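PDB 2P4H: vestitone reductase, which catalyses the stereospecific, NADPH-dependent reduction of (3R)-vestitone, the penultimate step in the biosynthesis of the plant defence compound medicarpin. Local coordinates for residues G2-T7 / G74-F79; V28-R33 / L55-A60; I107-V112 / L172-Q177; R119-S124 / R232-L237. All coordinates share one frame; numbering follows the deposited sequence.

Contact 1 (G2-T7 / G74-F79)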
loop_
_atom_site.group_PDB
_atom_site.type_symbol
_atom_site.label_atom_id
_atom_site.label_comp_id
_atom_site.label_asym_id
_atom_site.label_seq_id
_atom_site.Cartn_x
_atom_site.Cartn_y
_atom_site.Cartn_z
ATOM N N GLY A 2 17.067 -10.408 11.315
ATOM C CA GLY A 2 15.924 -11.268 11.552
ATOM C C GLY A 2 15.170 -11.594 10.281
ATOM O O GLY A 2 15.441 -11.030 9.221
ATOM N N ARG A 3 14.214 -12.508 10.390
ATOM C CA ARG A 3 13.421 -12.922 9.245
ATOM C C ARG A 3 12.025 -12.312 9.277
ATOM O O ARG A 3 11.374 -12.273 10.320
ATOM C CB ARG A 3 13.330 -14.450 9.212
ATOM C CG ARG A 3 12.695 -15.015 7.958
ATOM C CD ARG A 3 13.085 -16.470 7.780
ATOM N NE ARG A 3 14.533 -16.612 7.649
ATOM C CZ ARG A 3 15.170 -17.777 7.578
ATOM N NH1 ARG A 3 14.490 -18.914 7.625
ATOM N NH2 ARG A 3 16.491 -17.803 7.466
ATOM N N VAL A 4 11.574 -11.827 8.127
ATOM C CA VAL A 4 10.251 -11.227 8.021
ATOM C C VAL A 4 9.448 -11.940 6.940
ATOM O O VAL A 4 9.960 -12.209 5.854
ATOM C CB VAL A 4 10.346 -9.722 7.661
ATOM C CG1 VAL A 4 8.953 -9.136 7.466
ATOM C CG2 VAL A 4 11.081 -8.974 8.764
ATOM N N CYS A 5 8.193 -12.259 7.246
ATOM C CA CYS A 5 7.328 -12.918 6.274
ATOM C C CYS A 5 6.485 -11.854 5.582
ATOM O O CYS A 5 5.777 -11.091 6.243
ATOM C CB CYS A 5 6.409 -13.933 6.958
ATOM S SG CYS A 5 5.331 -14.822 5.799
ATOM N N VAL A 6 6.568 -11.816 4.257
ATOM C CA VAL A 6 5.829 -10.852 3.446
ATOM C C VAL A 6 4.847 -11.579 2.532
ATOM O O VAL A 6 5.254 -12.418 1.733
ATOM C CB VAL A 6 6.784 -10.038 2.537
ATOM C CG1 VAL A 6 5.998 -9.018 1.727
ATOM C CG2 VAL A 6 7.850 -9.343 3.372
ATOM N N THR A 7 3.559 -11.271 2.645
ATOM C CA THR A 7 2.585 -11.904 1.762
ATOM C C THR A 7 2.461 -11.038 0.512
ATOM O O THR A 7 2.805 -9.854 0.537
ATOM C CB THR A 7 1.196 -12.031 2.412
ATOM O OG1 THR A 7 0.667 -10.724 2.669
ATOM C CG2 THR A 7 1.285 -12.814 3.709
ATOM N N GLY A 74 9.766 -18.696 13.178
ATOM C CA GLY A 74 10.997 -17.978 13.458
ATOM C C GLY A 74 11.076 -16.532 12.999
ATOM O O GLY A 74 12.126 -15.901 13.127
ATOM N N CYS A 75 9.978 -15.997 12.471
ATOM C CA CYS A 75 9.966 -14.616 11.992
ATOM C C CYS A 75 9.767 -13.581 13.092
ATOM O O CYS A 75 9.030 -13.807 14.051
ATOM C CB CYS A 75 8.879 -14.439 10.929
ATOM S SG CYS A 75 9.231 -15.275 9.374
ATOM N N VAL A 76 10.430 -12.438 12.941
ATOM C CA VAL A 76 10.319 -11.356 13.912
ATOM C C VAL A 76 9.204 -10.403 13.497
ATOM O O VAL A 76 8.723 -9.606 14.297
ATOM C CB VAL A 76 11.646 -10.568 14.031
ATOM C CG1 VAL A 76 12.752 -11.491 14.519
ATOM C CG2 VAL A 76 12.019 -9.956 12.688
ATOM N N GLY A 77 8.795 -10.493 12.236
ATOM C CA GLY A 77 7.730 -9.636 11.755
ATOM C C GLY A 77 6.962 -10.256 10.606
ATOM O O GLY A 77 7.470 -11.133 9.904
ATOM N N ILE A 78 5.722 -9.806 10.436
ATOM C CA ILE A 78 4.861 -10.264 9.356
ATOM C C ILE A 78 4.278 -9.019 8.701
ATOM O O ILE A 78 3.658 -8.190 9.376
ATOM C CB ILE A 78 3.685 -11.138 9.863
ATOM C CG1 ILE A 78 4.211 -12.442 10.471
ATOM C CG2 ILE A 78 2.730 -11.445 8.710
ATOM C CD1 ILE A 78 3.132 -13.264 11.173
ATOM N N PHE A 79 4.505 -8.879 7.400
ATOM C CA PHE A 79 3.973 -7.754 6.638
ATOM C C PHE A 79 2.928 -8.352 5.705
ATOM O O PHE A 79 3.264 -8.978 4.695
ATOM C CB PHE A 79 5.067 -7.065 5.811
ATOM C CG PHE A 79 6.170 -6.432 6.630
ATOM C CD1 PHE A 79 6.049 -6.269 8.007
ATOM C CD2 PHE A 79 7.328 -5.976 6.003
ATOM C CE1 PHE A 79 7.066 -5.661 8.750
ATOM C CE2 PHE A 79 8.349 -5.367 6.735
ATOM C CZ PHE A 79 8.218 -5.209 8.109
HETATM O O HOH W 1 13.890 -13.969 12.818
#
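The carbonyl oxygen of Cys5 is held from two positions on the neighbouring strand: Phe79 N donates to Cys5 O at 2.8 Å, almost straight at 166°, and Ile78 CA brings a weaker C-H contact to the same oxygen at 3.3 Å. Similar bonds run from Val76 N to Arg3 O (2.8 Å), Cys5 N to Gly77 O (3.0 Å) and Thr7 N to Phe79 O, the pattern of parallel strands. Water 1 opens the pair, accepting from Arg3 N and donating to Gly74 O (2.6 Å). On one face Val4 CG1, anti to the backbone N (chi1 176°), sits over the centre of the Phe79 ring, 3.8 Å from its centroid, a CH-pi contact; beta-branched valine suits the strand and offers the ring a methyl. An alanine in place of Phe79 would probably leave Val4 CG1 without its aromatic floor and open a gap toward Ile17 and Leu21. On the other face Cys5 CB meets Cys75 SG at 3.9 Å. Most backbone groups facing across the pair are bonded, though Gly77 N is buried without a partner, while Val4, Val6 and Phe79 offer an apolar face to helix 12-23, Cys5 and Ile78 another to helices 69-72 and 95-111.

Contact 2 (V28-R33 / L55-A60); sequences VNTTIR and LHFFNA
Val28 and Leu55 open the close-packed half of this contact, Leu55 CD1 resting 3.8 Å from Val28 CG1. Just beyond, Thr30 and Phe57 lie side by side and point the same way. Thr30 CG2 occupies the crowded position between backbone N and carbonyl carbon (chi1 to OG1 -170°), and it meets one face of the Phe57 ring 4.0 Å from the centroid. The hydroxyl of Thr30 turns elsewhere, bonding to Val6 O on strand 3-7, so this threonine serves one neighbouring strand with its methyl and the other with its oxygen. Three parallel-strand bonds hold the backbones here: His56 N to Val28 O (2.8 Å), Thr30 N to His56 O (2.9 Å) and Phe58 N to Thr30 O. Past Phe58 the chains part and direct pairing gives way to water. Water 2 accepts from Ile32 N and donates to Phe58 O at 2.7 Å, while water 3 donates to Ala60 O and, at 3.3 Å, to Ile32 O. Direct side-chain packing thins to small groups, such as Thr31 CG2 against Ala60 CB at 3.9 Å. The pair therefore joins an outermost strand of the Rossmann sheet firmly at its beginning, whereas solvent mediates its C-terminal end, just before Arg33, predicted to bind NADP(+).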
loop_
_atom_site.group_PDB
_atom_site.type_symbol
_atom_site.label_atom_id
_atom_site.label_comp_id
_atom_site.label_asym_id
_atom_site.label_seq_id
_atom_site.Cartn_x
_atom_site.Cartn_y
_atom_site.Cartn_z
ATOM N N VAL A 28 14.096 -12.947 4.242
ATOM C CA VAL A 28 12.680 -12.879 3.899
ATOM C C VAL A 28 11.998 -14.177 3.491
ATOM O O VAL A 28 12.535 -14.954 2.704
ATOM C CB VAL A 28 12.471 -11.868 2.744
ATOM C CG1 VAL A 28 10.997 -11.769 2.382
ATOM C CG2 VAL A 28 13.022 -10.509 3.140
ATOM N N ASN A 29 10.808 -14.394 4.043
ATOM C CA ASN A 29 9.970 -15.538 3.702
ATOM C C ASN A 29 8.823 -14.866 2.963
ATOM O O ASN A 29 8.363 -13.805 3.382
ATOM C CB ASN A 29 9.406 -16.224 4.949
ATOM C CG ASN A 29 10.403 -17.139 5.631
ATOM O OD1 ASN A 29 10.123 -17.674 6.706
ATOM N ND2 ASN A 29 11.559 -17.335 5.010
ATOM N N THR A 30 8.358 -15.455 1.871
ATOM C CA THR A 30 7.260 -14.836 1.148
ATOM C C THR A 30 6.280 -15.841 0.563
ATOM O O THR A 30 6.643 -16.980 0.245
ATOM C CB THR A 30 7.786 -13.913 0.010
ATOM O OG1 THR A 30 6.701 -13.145 -0.533
ATOM C CG2 THR A 30 8.413 -14.738 -1.110
ATOM N N THR A 31 5.028 -15.410 0.463
ATOM C CA THR A 31 3.961 -16.202 -0.128
ATOM C C THR A 31 3.482 -15.320 -1.278
ATOM O O THR A 31 3.470 -14.090 -1.157
ATOM C CB THR A 31 2.811 -16.480 0.877
ATOM O OG1 THR A 31 2.251 -15.246 1.342
ATOM C CG2 THR A 31 3.331 -17.269 2.064
ATOM N N ILE A 32 3.119 -15.935 -2.397
ATOM C CA ILE A 32 2.692 -15.169 -3.561
ATOM C C ILE A 32 1.385 -15.647 -4.177
ATOM O O ILE A 32 0.925 -16.759 -3.914
ATOM C CB ILE A 32 3.784 -15.191 -4.655
ATOM C CG1 ILE A 32 3.967 -16.618 -5.181
ATOM C CG2 ILE A 32 5.106 -14.689 -4.085
ATOM C CD1 ILE A 32 4.998 -16.743 -6.283
ATOM N N ARG A 33 0.797 -14.790 -5.006
ATOM C CA ARG A 33 -0.456 -15.098 -5.684
ATOM C C ARG A 33 -0.164 -15.728 -7.040
ATOM O O ARG A 33 0.536 -15.142 -7.867
ATOM C CB ARG A 33 -1.276 -13.820 -5.880
ATOM C CG ARG A 33 -2.592 -14.030 -6.613
ATOM C CD ARG A 33 -3.304 -12.708 -6.862
ATOM N NE ARG A 33 -2.545 -11.834 -7.754
ATOM C CZ ARG A 33 -2.282 -12.112 -9.028
ATOM N NH1 ARG A 33 -2.717 -13.243 -9.569
ATOM N NH2 ARG A 33 -1.581 -11.258 -9.764
ATOM N N LEU A 55 16.194 -15.158 0.650
ATOM C CA LEU A 55 14.789 -15.150 0.247
ATOM C C LEU A 55 14.263 -16.570 0.082
ATOM O O LEU A 55 14.845 -17.376 -0.644
ATOM C CB LEU A 55 14.605 -14.380 -1.064
ATOM C CG LEU A 55 13.178 -14.360 -1.625
ATOM C CD1 LEU A 55 12.233 -13.684 -0.633
ATOM C CD2 LEU A 55 13.163 -13.628 -2.957
ATOM N N HIS A 56 13.153 -16.867 0.749
ATOM C CA HIS A 56 12.551 -18.195 0.694
ATOM C C HIS A 56 11.065 -18.112 0.362
ATOM O O HIS A 56 10.353 -17.252 0.884
ATOM C CB HIS A 56 12.737 -18.891 2.042
ATOM C CG HIS A 56 14.154 -18.901 2.523
ATOM N ND1 HIS A 56 15.133 -19.674 1.938
ATOM C CD2 HIS A 56 14.765 -18.207 3.512
ATOM C CE1 HIS A 56 16.286 -19.457 2.545
ATOM N NE2 HIS A 56 16.090 -18.571 3.505
ATOM N N PHE A 57 10.600 -19.013 -0.500
ATOM C CA PHE A 57 9.198 -19.045 -0.904
ATOM C C PHE A 57 8.412 -20.156 -0.212
ATOM O O PHE A 57 8.940 -21.242 0.048
ATOM C CB PHE A 57 9.081 -19.212 -2.421
ATOM C CG PHE A 57 9.635 -18.057 -3.204
ATOM C CD1 PHE A 57 11.007 -17.907 -3.376
ATOM C CD2 PHE A 57 8.781 -17.115 -3.764
ATOM C CE1 PHE A 57 11.522 -16.829 -4.101
ATOM C CE2 PHE A 57 9.283 -16.035 -4.488
ATOM C CZ PHE A 57 10.656 -15.892 -4.657
ATOM N N PHE A 58 7.140 -19.878 0.060
ATOM C CA PHE A 58 6.257 -20.828 0.731
ATOM C C PHE A 58 4.874 -20.864 0.098
ATOM O O PHE A 58 4.332 -19.829 -0.292
ATOM C CB PHE A 58 6.091 -20.441 2.201
ATOM C CG PHE A 58 7.349 -20.554 3.006
ATOM C CD1 PHE A 58 7.623 -21.713 3.725
ATOM C CD2 PHE A 58 8.270 -19.512 3.034
ATOM C CE1 PHE A 58 8.794 -21.831 4.461
ATOM C CE2 PHE A 58 9.447 -19.622 3.768
ATOM C CZ PHE A 58 9.709 -20.783 4.481
ATOM N N ASN A 59 4.305 -22.060 -0.010
ATOM C CA ASN A 59 2.957 -22.194 -0.539
ATOM C C ASN A 59 2.028 -21.876 0.622
ATOM O O ASN A 59 2.353 -22.160 1.777
ATOM C CB ASN A 59 2.683 -23.624 -1.014
ATOM C CG ASN A 59 3.319 -23.924 -2.350
ATOM O OD1 ASN A 59 3.130 -23.189 -3.318
ATOM N ND2 ASN A 59 4.069 -25.018 -2.415
ATOM N N ALA A 60 0.882 -21.280 0.319
ATOM C CA ALA A 60 -0.093 -20.945 1.345
ATOM C C ALA A 60 -1.385 -20.497 0.692
ATOM O O ALA A 60 -1.409 -20.156 -0.493
ATOM C CB ALA A 60 0.445 -19.829 2.254
HETATM O O HOH W 2 3.241 -18.823 -2.516
HETATM O O HOH W 3 -0.572 -17.343 -1.089
#

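Contact 3 (I107-V112 / L172-Q177); sequences ILKACV and LEFGEQ
Phe174 and Leu108 both hold CG anti to the backbone N, with chi1 of -173° and -179°, which starts each side chain out from its helix into the space between the two. The side chains slide past each other in opposite directions, bringing Leu108 CD2 within 3.5 Å of Phe174 CD2. Farther out, the side chains of Lys109 and Val112 cross that of Phe174 at about a right angle. Lys109 uses only its aliphatic part, CG lying 3.6 Å from Phe174 CZ, while the rest of its chain runs on extended. Val112 CG2 comes to the edge of the ring, near its plane, 3.7 Å from Phe174 CE2. A large flat group suits this place because the helix axes are 10.7 Å apart, a wide separation that the ring spans; Gly175, the residue nearest Leu108 in backbone terms, brings no side chain of its own. An alanine at Phe174 would probably open a gap between the helices, without the ring that Leu108, Lys109 and Val112 share. No hydrogen bond joins the segments, so apolar packing carries the contact. The nearly parallel course of the helices, 6° apart, is that of successive crossovers in a Rossmann fold: helix 95-111 links strands 77-80 and 119-125, and helix 158-177 leads on to strand 182-187, the two lying next to each other against the parallel sheet.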
loop_
_atom_site.group_PDB
_atom_site.type_symbol
_atom_site.label_atom_id
_atom_site.label_comp_id
_atom_site.label_asym_id
_atom_site.label_seq_id
_atom_site.Cartn_x
_atom_site.Cartn_y
_atom_site.Cartn_z
ATOM N N ILE A 107 -3.333 -15.298 7.913
ATOM C CA ILE A 107 -1.988 -15.290 8.456
ATOM C C ILE A 107 -1.932 -14.667 9.856
ATOM O O ILE A 107 -1.035 -14.973 10.643
ATOM C CB ILE A 107 -1.012 -14.590 7.476
ATOM C CG1 ILE A 107 0.425 -14.738 7.979
ATOM C CG2 ILE A 107 -1.417 -13.131 7.271
ATOM C CD1 ILE A 107 1.471 -14.309 6.971
ATOM N N LEU A 108 -2.893 -13.806 10.184
ATOM C CA LEU A 108 -2.923 -13.209 11.516
ATOM C C LEU A 108 -3.296 -14.291 12.542
ATOM O O LEU A 108 -2.741 -14.341 13.641
ATOM C CB LEU A 108 -3.931 -12.053 11.564
ATOM C CG LEU A 108 -4.078 -11.304 12.894
ATOM C CD1 LEU A 108 -2.744 -10.707 13.328
ATOM C CD2 LEU A 108 -5.122 -10.208 12.731
ATOM N N LYS A 109 -4.235 -15.161 12.180
ATOM C CA LYS A 109 -4.634 -16.245 13.074
ATOM C C LYS A 109 -3.442 -17.172 13.302
ATOM O O LYS A 109 -3.235 -17.678 14.406
ATOM C CB LYS A 109 -5.799 -17.034 12.470
ATOM C CG LYS A 109 -7.127 -16.293 12.485
ATOM C CD LYS A 109 -8.189 -17.062 11.717
ATOM C CE LYS A 109 -9.527 -16.346 11.748
ATOM N NZ LYS A 109 -10.551 -17.066 10.936
ATOM N N ALA A 110 -2.652 -17.383 12.255
ATOM C CA ALA A 110 -1.476 -18.245 12.354
ATOM C C ALA A 110 -0.455 -17.662 13.328
ATOM O O ALA A 110 0.320 -18.396 13.944
ATOM C CB ALA A 110 -0.840 -18.416 10.978
ATOM N N CYS A 111 -0.472 -16.338 13.462
ATOM C CA CYS A 111 0.452 -15.611 14.328
ATOM C C CYS A 111 0.135 -15.728 15.818
ATOM O O CYS A 111 0.977 -15.417 16.659
ATOM C CB CYS A 111 0.471 -14.129 13.920
ATOM S SG CYS A 111 1.804 -13.130 14.632
ATOM N N VAL A 112 -1.075 -16.169 16.147
ATOM C CA VAL A 112 -1.459 -16.303 17.548
ATOM C C VAL A 112 -0.460 -17.183 18.293
ATOM O O VAL A 112 -0.144 -18.290 17.855
ATOM C CB VAL A 112 -2.876 -16.909 17.686
ATOM C CG1 VAL A 112 -3.195 -17.168 19.153
ATOM C CG2 VAL A 112 -3.902 -15.957 17.089
ATOM N N LEU A 172 -7.841 -5.263 13.105
ATOM C CA LEU A 172 -7.673 -4.519 14.347
ATOM C C LEU A 172 -8.389 -5.210 15.506
ATOM O O LEU A 172 -7.838 -5.339 16.602
ATOM C CB LEU A 172 -8.199 -3.092 14.172
ATOM C CG LEU A 172 -7.377 -2.207 13.229
ATOM C CD1 LEU A 172 -8.190 -0.992 12.827
ATOM C CD2 LEU A 172 -6.079 -1.792 13.917
ATOM N N GLU A 173 -9.615 -5.663 15.264
ATOM C CA GLU A 173 -10.384 -6.328 16.307
ATOM C C GLU A 173 -9.748 -7.640 16.744
ATOM O O GLU A 173 -9.606 -7.896 17.940
ATOM C CB GLU A 173 -11.808 -6.591 15.828
ATOM C CG GLU A 173 -12.706 -7.208 16.888
ATOM C CD GLU A 173 -12.795 -6.356 18.143
ATOM O OE1 GLU A 173 -13.159 -5.167 18.033
ATOM O OE2 GLU A 173 -12.503 -6.876 19.240
ATOM N N PHE A 174 -9.367 -8.470 15.779
ATOM C CA PHE A 174 -8.750 -9.751 16.099
ATOM C C PHE A 174 -7.446 -9.541 16.857
ATOM O O PHE A 174 -7.174 -10.224 17.840
ATOM C CB PHE A 174 -8.476 -10.554 14.828
ATOM C CG PHE A 174 -7.997 -11.953 15.094
ATOM C CD1 PHE A 174 -8.905 -12.995 15.245
ATOM C CD2 PHE A 174 -6.637 -12.221 15.228
ATOM C CE1 PHE A 174 -8.466 -14.290 15.527
ATOM C CE2 PHE A 174 -6.185 -13.509 15.510
ATOM C CZ PHE A 174 -7.103 -14.546 15.659
ATOM N N GLY A 175 -6.634 -8.597 16.394
ATOM C CA GLY A 175 -5.376 -8.326 17.065
ATOM C C GLY A 175 -5.584 -7.955 18.521
ATOM O O GLY A 175 -4.865 -8.431 19.401
ATOM N N GLU A 176 -6.577 -7.109 18.776
ATOM C CA GLU A 176 -6.883 -6.665 20.130
ATOM C C GLU A 176 -7.375 -7.807 21.016
ATOM O O GLU A 176 -6.981 -7.910 22.176
ATOM C CB GLU A 176 -7.940 -5.559 20.092
ATOM C CG GLU A 176 -8.305 -4.996 21.454
ATOM C CD GLU A 176 -9.273 -3.835 21.356
ATOM O OE1 GLU A 176 -8.942 -2.845 20.671
ATOM O OE2 GLU A 176 -10.362 -3.912 21.963
ATOM N N GLN A 177 -8.230 -8.663 20.465
ATOM C CA GLN A 177 -8.779 -9.785 21.222
ATOM C C GLN A 177 -7.791 -10.921 21.459
ATOM O O GLN A 177 -7.986 -11.737 22.362
ATOM C CB GLN A 177 -10.012 -10.353 20.513
ATOM C CG GLN A 177 -11.189 -9.401 20.429
ATOM C CD GLN A 177 -12.431 -10.073 19.876
ATOM O OE1 GLN A 177 -12.931 -11.042 20.448
ATOM N NE2 GLN A 177 -12.934 -9.563 18.760
#

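Contact 4 (R119-S124 / R232-L237); sequences RFIYTS and RAHIYL
Strand 119-124 and helix 232-237 run roughly antiparallel, their directions 154° apart and their axes 9.6 Å at closest, with Ile121 facing His234 and Arg119 facing Leu237. Arg119 makes the polar link. Its chain bends at chi2 and chi3 and presents the guanidinium side-on, so that NE at 2.8 Å and NH2 at 3.1 Å both grip Leu237 O, which lies at the edge of the group near its plane. The two donors use that oxygen differently: NH2 approaches in the carbonyl plane, on a lone pair, whereas NE sits about 35° above it. Arginine suits the place because its several N-H groups can serve more than one acceptor: NH1 forms a salt bridge with Asp181, and NH2 also bonds to Val242 O. The carboxylate of Asp181 probably offsets the positive charge of the guanidinium in this buried setting. Ile121 fills the middle of the interface, where a branched side chain suits two separate places. Its CG1 is anti to the carbonyl carbon (chi1 -55°), and its terminal CD1 reaches to 3.3 Å from His234 O and 4.0 Å from Leu237 CB. The CG2 branch meets the His234 ring obliquely, while Thr123 OG1 stands at the edge of that ring. The same imidazole packs edge-to-face with the ring of Phe79 on the next strand. Helix 227-239 thus covers the face of the sheet that carries Ile121, while the opposite face, carrying Phe120, meets helix 95-111. This is the three-layer alpha-beta-alpha sandwich of the Rossmann fold.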
loop_
_atom_site.group_PDB
_atom_site.type_symbol
_atom_site.label_atom_id
_atom_site.label_comp_id
_atom_site.label_asym_id
_atom_site.label_seq_id
_atom_site.Cartn_x
_atom_site.Cartn_y
_atom_site.Cartn_z
ATOM N N ARG A 119 5.838 -7.725 15.619
ATOM C CA ARG A 119 4.884 -6.811 15.003
ATOM C C ARG A 119 4.268 -7.407 13.744
ATOM O O ARG A 119 4.959 -8.019 12.926
ATOM C CB ARG A 119 5.536 -5.472 14.644
ATOM C CG ARG A 119 4.515 -4.392 14.274
ATOM C CD ARG A 119 3.982 -3.654 15.497
ATOM N NE ARG A 119 4.821 -2.499 15.807
ATOM C CZ ARG A 119 4.529 -1.559 16.702
ATOM N NH1 ARG A 119 3.409 -1.620 17.410
ATOM N NH2 ARG A 119 5.350 -0.532 16.862
ATOM N N PHE A 120 2.957 -7.227 13.613
ATOM C CA PHE A 120 2.193 -7.678 12.454
ATOM C C PHE A 120 1.720 -6.385 11.802
ATOM O O PHE A 120 0.996 -5.605 12.422
ATOM C CB PHE A 120 0.990 -8.521 12.902
ATOM C CG PHE A 120 0.153 -9.049 11.767
ATOM C CD1 PHE A 120 -0.740 -8.221 11.095
ATOM C CD2 PHE A 120 0.261 -10.382 11.370
ATOM C CE1 PHE A 120 -1.516 -8.710 10.046
ATOM C CE2 PHE A 120 -0.509 -10.880 10.323
ATOM C CZ PHE A 120 -1.400 -10.045 9.658
ATOM N N ILE A 121 2.150 -6.146 10.569
ATOM C CA ILE A 121 1.771 -4.923 9.874
ATOM C C ILE A 121 0.869 -5.233 8.693
ATOM O O ILE A 121 1.247 -5.954 7.763
ATOM C CB ILE A 121 3.015 -4.146 9.398
ATOM C CG1 ILE A 121 3.934 -3.884 10.594
ATOM C CG2 ILE A 121 2.598 -2.824 8.771
ATOM C CD1 ILE A 121 5.160 -3.040 10.277
ATOM N N TYR A 122 -0.336 -4.679 8.748
ATOM C CA TYR A 122 -1.339 -4.885 7.715
ATOM C C TYR A 122 -1.453 -3.680 6.800
ATOM O O TYR A 122 -1.572 -2.546 7.263
ATOM C CB TYR A 122 -2.701 -5.151 8.356
ATOM C CG TYR A 122 -3.779 -5.463 7.349
ATOM C CD1 TYR A 122 -3.772 -6.675 6.659
ATOM C CD2 TYR A 122 -4.783 -4.539 7.053
ATOM C CE1 TYR A 122 -4.731 -6.965 5.699
ATOM C CE2 TYR A 122 -5.753 -4.823 6.084
ATOM C CZ TYR A 122 -5.713 -6.040 5.415
ATOM O OH TYR A 122 -6.647 -6.338 4.448
ATOM N N THR A 123 -1.427 -3.940 5.500
ATOM C CA THR A 123 -1.544 -2.896 4.497
ATOM C C THR A 123 -3.005 -2.535 4.265
ATOM O O THR A 123 -3.777 -3.373 3.797
ATOM C CB THR A 123 -0.939 -3.366 3.151
ATOM O OG1 THR A 123 0.485 -3.485 3.279
ATOM C CG2 THR A 123 -1.267 -2.386 2.037
ATOM N N SER A 124 -3.396 -1.310 4.610
ATOM C CA SER A 124 -4.766 -0.879 4.359
ATOM C C SER A 124 -4.769 0.135 3.221
ATOM O O SER A 124 -3.767 0.282 2.516
ATOM C CB SER A 124 -5.426 -0.301 5.613
ATOM O OG SER A 124 -6.829 -0.192 5.402
ATOM N N ARG A 232 10.067 1.902 4.129
ATOM C CA ARG A 232 10.779 2.432 5.288
ATOM C C ARG A 232 9.866 2.488 6.514
ATOM O O ARG A 232 10.304 2.204 7.627
ATOM C CB ARG A 232 11.337 3.827 4.982
ATOM C CG ARG A 232 12.501 3.819 3.995
ATOM C CD ARG A 232 13.050 5.220 3.705
ATOM N NE ARG A 232 13.596 5.859 4.901
ATOM C CZ ARG A 232 12.947 6.748 5.646
ATOM N NH1 ARG A 232 11.720 7.127 5.321
ATOM N NH2 ARG A 232 13.517 7.241 6.738
ATOM N N ALA A 233 8.597 2.841 6.308
ATOM C CA ALA A 233 7.643 2.916 7.415
ATOM C C ALA A 233 7.417 1.537 8.029
ATOM O O ALA A 233 7.279 1.417 9.245
ATOM C CB ALA A 233 6.322 3.500 6.933
ATOM N N HIS A 234 7.370 0.502 7.193
ATOM C CA HIS A 234 7.190 -0.863 7.682
ATOM C C HIS A 234 8.349 -1.243 8.596
ATOM O O HIS A 234 8.145 -1.757 9.695
ATOM C CB HIS A 234 7.132 -1.861 6.515
ATOM C CG HIS A 234 5.790 -1.954 5.854
ATOM N ND1 HIS A 234 4.935 -3.020 6.041
ATOM C CD2 HIS A 234 5.166 -1.119 4.991
ATOM C CE1 HIS A 234 3.843 -2.837 5.319
ATOM N NE2 HIS A 234 3.958 -1.691 4.672
ATOM N N ILE A 235 9.569 -0.988 8.139
ATOM C CA ILE A 235 10.746 -1.322 8.927
ATOM C C ILE A 235 10.791 -0.500 10.214
ATOM O O ILE A 235 11.116 -1.020 11.281
ATOM C CB ILE A 235 12.030 -1.108 8.095
ATOM C CG1 ILE A 235 12.048 -2.101 6.928
ATOM C CG2 ILE A 235 13.266 -1.294 8.971
ATOM C CD1 ILE A 235 13.216 -1.921 5.970
ATOM N N TYR A 236 10.443 0.779 10.120
ATOM C CA TYR A 236 10.440 1.647 11.291
ATOM C C TYR A 236 9.484 1.135 12.370
ATOM O O TYR A 236 9.845 1.037 13.546
ATOM C CB TYR A 236 10.036 3.073 10.902
ATOM C CG TYR A 236 10.063 4.030 12.071
ATOM C CD1 TYR A 236 11.253 4.642 12.467
ATOM C CD2 TYR A 236 8.915 4.272 12.822
ATOM C CE1 TYR A 236 11.298 5.467 13.584
ATOM C CE2 TYR A 236 8.948 5.094 13.946
ATOM C CZ TYR A 236 10.142 5.689 14.320
ATOM O OH TYR A 236 10.177 6.507 15.425
ATOM N N LEU A 237 8.260 0.807 11.971
ATOM C CA LEU A 237 7.262 0.328 12.919
ATOM C C LEU A 237 7.588 -1.058 13.469
ATOM O O LEU A 237 7.123 -1.429 14.546
ATOM C CB LEU A 237 5.879 0.355 12.265
ATOM C CG LEU A 237 5.421 1.786 11.957
ATOM C CD1 LEU A 237 4.188 1.766 11.069
ATOM C CD2 LEU A 237 5.145 2.526 13.261
#

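From the N terminus, strand 3-7 begins the sheet, and contact 1 closes a long loop when the chain returns at 74-79. Contact 2 lies wholly within that loop, closing a short one of 21 residues: 28-33 runs beside 2-7 and 55-60 extends the sheet to its outermost strand on that side. Contacts 3 and 4 come later, close loops of 59 and 107 residues, and cross: 107-112, 119-124, 172-177, then 232-237. Strand 119-125 pairs with strand 77-80, carrying the sheet of contact 1 into contact 4, and Ile107 packs on Phe120. Contacts 1 and 2 thus join strands, contact 3 two helices of one layer, and contact 4 a helix on the other face.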